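Local coordinates for mitotic checkpoint control protein kinase BUB1 (Drosophila melanogaster, PDB 6JKM) that probably acts as an ATP-binding protein kinase of the kinetochore in the mitotic checkpoint, seen here through its C-terminal kinase domain, at residues Ile179-Lys184 with Tyr245-Tyr250. Sequence-based numbering, arbitrary orientation.
Sequences IHADIK and YQLDLY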
# COMPACT_ATOMS: atom_id res chain seq x y z
N ILE A 179 -3.06 7.07 7.89
CA ILE A 179 -1.87 6.24 7.99
C ILE A 179 -2.21 4.83 7.46
O ILE A 179 -3.09 4.18 8.00
CB ILE A 179 -1.37 6.16 9.45
CG1 ILE A 179 -1.03 7.57 9.96
CG2 ILE A 179 -0.16 5.25 9.56
CD1 ILE A 179 -0.79 7.64 11.45
N HIS A 180 -1.54 4.38 6.40
CA HIS A 180 -1.87 3.07 5.82
C HIS A 180 -1.58 1.96 6.82
O HIS A 180 -2.39 1.05 7.01
CB HIS A 180 -1.08 2.82 4.52
CG HIS A 180 -1.42 1.52 3.86
ND1 HIS A 180 -0.78 0.34 4.17
CD2 HIS A 180 -2.36 1.21 2.94
CE1 HIS A 180 -1.29 -0.64 3.45
NE2 HIS A 180 -2.26 -0.15 2.70
N ALA A 181 -0.41 2.06 7.44
CA ALA A 181 -0.00 1.20 8.57
C ALA A 181 0.35 -0.23 8.18
O ALA A 181 0.65 -1.05 9.05
CB ALA A 181 -1.09 1.18 9.66
N ASP A 182 0.31 -0.55 6.88
CA ASP A 182 0.73 -1.87 6.42
C ASP A 182 1.46 -1.72 5.08
O ASP A 182 1.23 -2.48 4.15
CB ASP A 182 -0.48 -2.80 6.31
CG ASP A 182 -0.10 -4.29 6.34
OD1 ASP A 182 1.03 -4.62 6.76
OD2 ASP A 182 -0.94 -5.13 5.96
N ILE A 183 2.33 -0.71 4.99
CA ILE A 183 3.13 -0.49 3.79
C ILE A 183 4.14 -1.62 3.57
O ILE A 183 5.09 -1.74 4.32
CB ILE A 183 3.89 0.85 3.86
CG1 ILE A 183 2.91 2.02 4.05
CG2 ILE A 183 4.75 1.05 2.60
CD1 ILE A 183 2.17 2.40 2.80
N LYS A 184 3.91 -2.44 2.56
CA LYS A 184 4.86 -3.48 2.19
C LYS A 184 4.69 -3.76 0.70
O LYS A 184 3.71 -3.29 0.11
CB LYS A 184 4.67 -4.73 3.05
CG LYS A 184 3.29 -5.30 3.13
CD LYS A 184 3.36 -6.56 4.00
CE LYS A 184 2.10 -6.81 4.79
NZ LYS A 184 2.29 -7.92 5.81
N TYR A 245 2.71 9.07 11.70
CA TYR A 245 3.05 8.83 10.30
C TYR A 245 4.39 8.11 10.09
O TYR A 245 4.62 7.54 9.02
CB TYR A 245 3.06 10.14 9.54
CG TYR A 245 1.70 10.82 9.57
CD1 TYR A 245 0.70 10.47 8.67
CD2 TYR A 245 1.41 11.80 10.53
CE1 TYR A 245 -0.54 11.08 8.71
CE2 TYR A 245 0.16 12.42 10.57
CZ TYR A 245 -0.80 12.06 9.66
OH TYR A 245 -2.05 12.67 9.70
N GLN A 246 5.26 8.10 11.11
CA GLN A 246 6.55 7.41 11.02
C GLN A 246 6.43 5.93 10.63
O GLN A 246 7.32 5.38 9.99
CB GLN A 246 7.33 7.50 12.34
CG GLN A 246 7.67 8.93 12.80
CD GLN A 246 6.65 9.46 13.81
OE1 GLN A 246 5.46 9.13 13.73
NE2 GLN A 246 7.12 10.28 14.76
N LEU A 247 5.33 5.29 11.04
CA LEU A 247 5.15 3.88 10.75
C LEU A 247 5.13 3.61 9.24
O LEU A 247 5.71 2.62 8.77
CB LEU A 247 3.87 3.36 11.41
CG LEU A 247 3.56 1.86 11.25
CD1 LEU A 247 4.67 1.00 11.87
CD2 LEU A 247 2.19 1.51 11.86
N ASP A 248 4.46 4.48 8.49
CA ASP A 248 4.40 4.34 7.03
C ASP A 248 5.74 4.64 6.38
O ASP A 248 6.09 4.07 5.34
CB ASP A 248 3.36 5.29 6.44
CG ASP A 248 1.95 4.76 6.52
OD1 ASP A 248 1.73 3.60 6.95
OD2 ASP A 248 1.04 5.51 6.10
N LEU A 249 6.48 5.58 6.96
CA LEU A 249 7.75 6.00 6.38
C LEU A 249 8.79 4.90 6.58
O LEU A 249 9.61 4.64 5.71
CB LEU A 249 8.20 7.33 6.99
CG LEU A 249 7.18 8.47 6.82
CD1 LEU A 249 7.73 9.80 7.34
CD2 LEU A 249 6.74 8.60 5.35
N TYR A 250 8.72 4.22 7.73
CA TYR A 250 9.49 3.00 7.96
C TYR A 250 9.15 1.95 6.90
O TYR A 250 10.05 1.37 6.29
CB TYR A 250 9.23 2.48 9.38
CG TYR A 250 9.92 1.16 9.69
CD1 TYR A 250 9.27 -0.05 9.49
CD2 TYR A 250 11.23 1.12 10.19
CE1 TYR A 250 9.88 -1.26 9.76
CE2 TYR A 250 11.86 -0.09 10.47
CZ TYR A 250 11.18 -1.27 10.25
OH TYR A 250 11.77 -2.49 10.52
O HOH W 1 2.92 1.04 7.25
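Asp248 OD1 and OD2 each take a backbone N-H from the 179-184 loop, the shorter bond running from Ala181 N to OD1 (2.7 Å, 159°) and the other from His180 N to OD2 (2.8 Å). Both bonds use syn lone pairs, and this two-pronged grip on successive amides fixes the rotation of the carboxylate. OD1 also accepts from a water that in turn takes Ile183 N, while OD2 has a further donor in His174 NE2; four bonds thus satisfy a buried group whose charge they would be expected to stabilise. In kinase terms this is the aspartate near the N-terminal end of helix F (246-261) holding the backbone of the catalytic loop, whose H-x-D motif is His180-Ala181-Asp182. The Asp182 side chain lies about 4 Å from a bound magnesium ion. Asp182 N bonds to His180 ND1 (3.1 Å) from 28° out of the ring plane, and His180 NE2 bonds to Ile206 O, engaging both ring nitrogens. An asparagine at Asp248 would probably leave one loop amide without an acceptor, its grip on helix 246-261 loosened. Apolar Ile183 CG1 (3.5 Å from Asp248 OD1) and Ile179 CG2 (3.6 Å from the same oxygen) flank the carboxylate; separately, Ala181 CB touches Leu247 CD2. With chi1 at -59°, Ile179 CG1 sits beside its backbone N and 3.6 Å from Tyr245 CD1, and CD1 of the isoleucine continues over one ring face, offset toward the rim.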